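Local coordinates for VAO-type flavoprotein oxidase VAO615 (Myceliophthora thermophila, PDB 6F72) that probably acts as an oxidoreductase with bicovalently bound FAD, which when reduced reacts rapidly with molecular oxygen, its substrate being still unidentified, at residues N51-A56 and V127-G132; A138-A143 and L169-H174. One frame throughout, in Å; residues are numbered along the deposited sequence.

How the interactions relate
The two contacts lie about 8 Å apart, centre to centre, and are joined through one mixed sheet, in which strands 126-129 and 169-172 are parallel neighbours. Interaction 1 attaches the outermost strand 54-56 to 126-129; interaction 2 lays helix 133-146, which follows 126-129 in the chain, over strand 169-172. Along the sequence they come in series, the first closing before the second opens. The evidence for direct coupling is local: Val128 N lies 2.7 Å from Ser170 O and Val128 O 2.9 Å from Trp172 N, both probable hydrogen bonds. Together they connect the edge strand and the glycosylated end of strand 126-129 to strand 169-172, which is followed by Met173 of the FAD pocket.

Interaction 1 (N51-A56 and V127-G132); sequences NGHLIA and VVNVTG. With NAG (2-acetamido-2-deoxy-beta-D-glucopyranose), chain D; NAG (2-acetamido-2-deoxy-beta-D-glucopyranose), chain B.
His53 points its CB at strand 126-129, and chi1 -73° puts CG beside the backbone N, where the ring meets Asn129 and Thr131; Asn129 CG lies anti to its backbone N (chi1 177°), and its carboxamide carries the sugar. Asn129 ND2 is bonded covalently to C1 of the chain D NAG at 1.4 Å. The same sugar comes back to the histidine: its O6 lies at the ring edge, 2.6 Å from His53 NE2, in a nearly straight hydrogen bond (174°). At the other ring nitrogen, ND1 hydrogen-bonds Leu50 O and more weakly Asn51 O, at the Schellman motif closing the preceding helix; bonds at both ring nitrogens thus fix the ring's rotation. Thr131 CG2 sits over one face, 3.8 Å from the ring centroid, a CH-pi contact offset toward NE2 and CD2; its OG1 turns instead to Asp135.

Next to the ring the backbones pair. Asn129 N donates to His53 O at 2.8 Å, and Ile55 and Val127 form a reciprocal hydrogen-bonded pair, with Ile55 N 2.9 Å from Val127 O and Val127 N 2.8 Å from Ile55 O. Leu54 and Val128 form the next, non-hydrogen-bonded pair, and their side chains go to the opposite sheet face from those of Ile55 and Val127. On the latter face, Ile55 CB lies 4.1 Å from Val127 CB, and Ile55 CD1 reaches the acetamido group of the chain D NAG. On the Leu54 side, CD1 is 4.3 Å from Val128 CG2.

The geometry is that of an antiparallel edge pair in the mixed sheet of the PCMH-type FAD-binding domain, ending in an Asn-Val-Thr N-glycosylation sequon (Asn129 to Thr131) whose first sugar folds back onto the neighbouring segment.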
# COMPACT_ATOMS: atom_id res chain seq x y z
N ASN A 51 -21.28 -1.27 22.20
CA ASN A 51 -20.73 -1.79 23.47
C ASN A 51 -19.55 -0.89 23.97
O ASN A 51 -18.53 -1.37 24.47
CB ASN A 51 -20.40 -3.30 23.23
CG ASN A 51 -19.44 -3.91 24.24
OD1 ASN A 51 -19.58 -3.73 25.46
ND2 ASN A 51 -18.47 -4.67 23.73
N GLY A 52 -19.71 0.42 23.81
CA GLY A 52 -18.67 1.39 24.18
C GLY A 52 -17.51 1.59 23.21
O GLY A 52 -16.51 2.24 23.56
N HIS A 53 -17.63 1.07 21.99
CA HIS A 53 -16.53 1.08 21.01
C HIS A 53 -16.54 2.23 19.99
O HIS A 53 -15.81 2.20 18.98
CB HIS A 53 -16.42 -0.30 20.31
CG HIS A 53 -15.84 -1.36 21.20
ND1 HIS A 53 -16.61 -2.09 22.09
CD2 HIS A 53 -14.57 -1.80 21.35
CE1 HIS A 53 -15.83 -2.93 22.74
NE2 HIS A 53 -14.59 -2.78 22.31
N LEU A 54 -17.36 3.25 20.24
CA LEU A 54 -17.24 4.54 19.54
C LEU A 54 -16.18 5.41 20.21
O LEU A 54 -16.13 5.51 21.45
CB LEU A 54 -18.59 5.28 19.48
CG LEU A 54 -18.76 6.45 18.50
CD1 LEU A 54 -18.88 5.93 17.07
CD2 LEU A 54 -19.97 7.29 18.87
N ILE A 55 -15.33 6.02 19.38
CA ILE A 55 -14.28 6.94 19.81
C ILE A 55 -14.53 8.29 19.11
O ILE A 55 -14.77 8.33 17.91
CB ILE A 55 -12.86 6.40 19.46
CG1 ILE A 55 -12.62 5.01 20.07
CG2 ILE A 55 -11.77 7.37 19.93
CD1 ILE A 55 -11.23 4.46 19.84
N ALA A 56 -14.51 9.38 19.87
CA ALA A 56 -14.41 10.74 19.30
C ALA A 56 -12.95 10.95 18.91
O ALA A 56 -12.05 10.74 19.74
CB ALA A 56 -14.86 11.80 20.30
N VAL A 127 -14.79 7.25 15.34
CA VAL A 127 -14.08 6.03 14.94
C VAL A 127 -14.75 4.82 15.60
O VAL A 127 -14.84 4.75 16.84
CB VAL A 127 -12.58 6.12 15.36
CG1 VAL A 127 -11.85 4.81 15.09
CG2 VAL A 127 -11.87 7.30 14.69
N VAL A 128 -15.23 3.88 14.78
CA VAL A 128 -15.79 2.61 15.28
C VAL A 128 -14.65 1.62 15.50
O VAL A 128 -14.04 1.16 14.54
CB VAL A 128 -16.85 2.00 14.34
CG1 VAL A 128 -17.41 0.69 14.91
CG2 VAL A 128 -17.98 2.98 14.09
N ASN A 129 -14.37 1.32 16.77
CA ASN A 129 -13.32 0.38 17.13
C ASN A 129 -13.88 -1.04 16.97
O ASN A 129 -14.34 -1.65 17.94
CB ASN A 129 -12.80 0.68 18.54
CG ASN A 129 -11.75 -0.31 19.03
OD1 ASN A 129 -11.25 -1.16 18.27
ND2 ASN A 129 -11.41 -0.19 20.32
N VAL A 130 -13.83 -1.54 15.73
CA VAL A 130 -14.54 -2.76 15.31
C VAL A 130 -14.00 -4.01 16.01
O VAL A 130 -12.79 -4.26 16.03
CB VAL A 130 -14.56 -2.93 13.77
CG1 VAL A 130 -15.17 -4.27 13.35
CG2 VAL A 130 -15.30 -1.78 13.10
N THR A 131 -14.91 -4.78 16.60
CA THR A 131 -14.55 -6.02 17.26
C THR A 131 -15.07 -7.25 16.50
O THR A 131 -14.67 -8.37 16.82
CB THR A 131 -15.06 -6.08 18.71
OG1 THR A 131 -16.49 -5.98 18.70
CG2 THR A 131 -14.48 -4.96 19.54
N GLY A 132 -15.93 -7.03 15.50
CA GLY A 132 -16.54 -8.11 14.70
C GLY A 132 -17.61 -7.55 13.78
O GLY A 132 -17.79 -6.33 13.67
C1 NAG D . -10.46 -1.03 21.00
C2 NAG D . -9.54 -0.50 22.11
C3 NAG D . -8.64 -1.63 22.64
C4 NAG D . -9.46 -2.83 23.12
C5 NAG D . -10.35 -3.30 21.96
C6 NAG D . -11.25 -4.48 22.32
C7 NAG D . -9.03 1.90 21.79
C8 NAG D . -8.00 2.86 21.28
N2 NAG D . -8.70 0.61 21.68
O3 NAG D . -7.79 -1.14 23.68
O4 NAG D . -8.58 -3.90 23.49
O5 NAG D . -11.15 -2.21 21.47
O6 NAG D . -12.39 -4.03 23.07
O7 NAG D . -10.10 2.29 22.25
C1 NAG B . -18.49 5.53 24.43
C2 NAG B . -17.65 6.78 24.77
C3 NAG B . -16.32 6.35 25.39
C4 NAG B . -16.52 5.49 26.65
C5 NAG B . -17.55 4.36 26.46
C6 NAG B . -18.24 4.04 27.79
C7 NAG B . -18.26 8.49 23.07
C8 NAG B . -17.78 9.18 21.82
N2 NAG B . -17.41 7.59 23.58
O3 NAG B . -15.56 7.51 25.73
O4 NAG B . -15.25 4.97 27.09
O5 NAG B . -18.64 4.64 25.55
O6 NAG B . -17.37 3.27 28.63
O7 NAG B . -19.35 8.75 23.56

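Interaction 2 (A138-A143 and L169-H174)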
# COMPACT_ATOMS: atom_id res chain seq x y z
N ALA A 138 -23.95 -2.41 12.73
CA ALA A 138 -24.48 -1.30 13.53
C ALA A 138 -24.07 0.06 12.95
O ALA A 138 -24.93 0.93 12.75
CB ALA A 138 -24.03 -1.42 14.98
N ALA A 139 -22.78 0.22 12.68
CA ALA A 139 -22.23 1.48 12.16
C ALA A 139 -22.79 1.84 10.79
O ALA A 139 -23.14 3.01 10.55
CB ALA A 139 -20.71 1.43 12.12
N LEU A 140 -22.90 0.83 9.91
CA LEU A 140 -23.52 0.99 8.59
C LEU A 140 -24.99 1.39 8.69
O LEU A 140 -25.43 2.29 7.98
CB LEU A 140 -23.37 -0.29 7.75
CG LEU A 140 -21.99 -0.75 7.26
CD1 LEU A 140 -22.07 -2.15 6.66
CD2 LEU A 140 -21.38 0.21 6.25
N LYS A 141 -25.74 0.75 9.59
CA LYS A 141 -27.15 1.10 9.79
C LYS A 141 -27.29 2.54 10.26
O LYS A 141 -28.13 3.29 9.74
CB LYS A 141 -27.84 0.17 10.81
CG LYS A 141 -28.20 -1.18 10.25
CD LYS A 141 -29.53 -1.68 10.82
CE LYS A 141 -30.11 -2.78 9.95
NZ LYS A 141 -30.23 -2.38 8.51
N PHE A 142 -26.46 2.92 11.23
CA PHE A 142 -26.44 4.26 11.79
C PHE A 142 -26.09 5.30 10.74
O PHE A 142 -26.80 6.31 10.60
CB PHE A 142 -25.45 4.33 12.96
CG PHE A 142 -25.34 5.70 13.58
CD1 PHE A 142 -24.43 6.64 13.10
CD2 PHE A 142 -26.16 6.06 14.65
CE1 PHE A 142 -24.33 7.90 13.67
CE2 PHE A 142 -26.07 7.31 15.23
CZ PHE A 142 -25.15 8.23 14.73
N ALA A 143 -25.00 5.06 10.01
CA ALA A 143 -24.53 5.99 8.98
C ALA A 143 -25.55 6.14 7.87
O ALA A 143 -25.78 7.25 7.38
CB ALA A 143 -23.18 5.56 8.42
N LEU A 169 -17.72 8.88 9.77
CA LEU A 169 -17.65 7.77 10.71
C LEU A 169 -16.72 6.73 10.10
O LEU A 169 -16.97 6.27 8.98
CB LEU A 169 -19.05 7.18 10.94
CG LEU A 169 -19.17 6.01 11.91
CD1 LEU A 169 -18.89 6.47 13.33
CD2 LEU A 169 -20.55 5.37 11.81
N SER A 170 -15.66 6.39 10.82
CA SER A 170 -14.65 5.47 10.31
C SER A 170 -14.77 4.08 10.91
O SER A 170 -14.89 3.93 12.12
CB SER A 170 -13.23 6.02 10.54
OG SER A 170 -12.24 5.04 10.28
N LEU A 171 -14.72 3.06 10.04
CA LEU A 171 -14.68 1.68 10.48
C LEU A 171 -13.22 1.33 10.64
O LEU A 171 -12.48 1.18 9.66
CB LEU A 171 -15.39 0.75 9.50
CG LEU A 171 -16.83 1.15 9.18
CD1 LEU A 171 -17.39 0.36 8.01
CD2 LEU A 171 -17.72 1.02 10.42
N TRP A 172 -12.81 1.25 11.90
CA TRP A 172 -11.41 1.07 12.23
C TRP A 172 -11.17 -0.40 12.47
O TRP A 172 -11.63 -0.94 13.46
CB TRP A 172 -11.03 1.94 13.44
CG TRP A 172 -9.58 1.92 13.83
CD1 TRP A 172 -8.51 1.97 13.00
CD2 TRP A 172 -9.05 1.92 15.17
NE1 TRP A 172 -7.34 1.97 13.71
CE2 TRP A 172 -7.63 1.94 15.05
CE3 TRP A 172 -9.62 1.89 16.45
CZ2 TRP A 172 -6.78 1.94 16.17
CZ3 TRP A 172 -8.77 1.88 17.57
CH2 TRP A 172 -7.35 1.90 17.41
N MET A 173 -10.42 -1.01 11.55
CA MET A 173 -10.27 -2.47 11.44
C MET A 173 -8.98 -2.98 12.07
O MET A 173 -8.76 -4.20 12.12
CB MET A 173 -10.27 -2.89 9.95
CG MET A 173 -11.36 -2.25 9.11
SD MET A 173 -13.01 -2.43 9.83
CE MET A 173 -13.26 -4.17 9.50
N HIS A 174 -8.16 -2.04 12.53
CA HIS A 174 -6.81 -2.29 13.06
C HIS A 174 -6.67 -3.40 14.10
O HIS A 174 -5.64 -4.08 14.15
CB HIS A 174 -6.25 -0.98 13.65
CG HIS A 174 -4.91 -1.11 14.31
ND1 HIS A 174 -3.79 -1.60 13.67
CD2 HIS A 174 -4.50 -0.78 15.56
CE1 HIS A 174 -2.77 -1.60 14.50
NE2 HIS A 174 -3.17 -1.10 15.65
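Ala139 CB points at strand 169-172 and receives the delta methyls of two leucines that come from different directions. Leu171 CD2 approaches to 3.5 Å of Ala139 CB, a close methyl-methyl approach, shorter than two carbons normally keep, and Leu169 CD2 to 4.0 Å of it. The two leucines, two residues apart, both point to the helix side of the strand, but their first torsions differ: Leu171 CG lies anti to the carbonyl carbon (chi1 -54°), Leu169 CG anti to the backbone N (chi1 -179°). Leu169 CD2 serves several partners, lying 3.7 Å from the backbone Ala139 O, 4.3 Å from Ala143 CB one turn on and equally far from Phe142 CD1, whose ring it meets obliquely. Leu140 starts away from the strand, yet its CD2 bends back to 4.4 Å from Leu171 CD1. The side-chain contacts are all apolar, and every touching residue is buried.

The helix runs almost opposite to the strand (168°). This suits a beta-alpha-beta crossover: helix 133-146 joins parallel strands 126-129 and 150-153, passing over 169-172 between them. From helix 40-49, Trp43 meets both Leu169 and the Phe142 ring, the ring planes at about 45°, and Leu46 also touches Phe142.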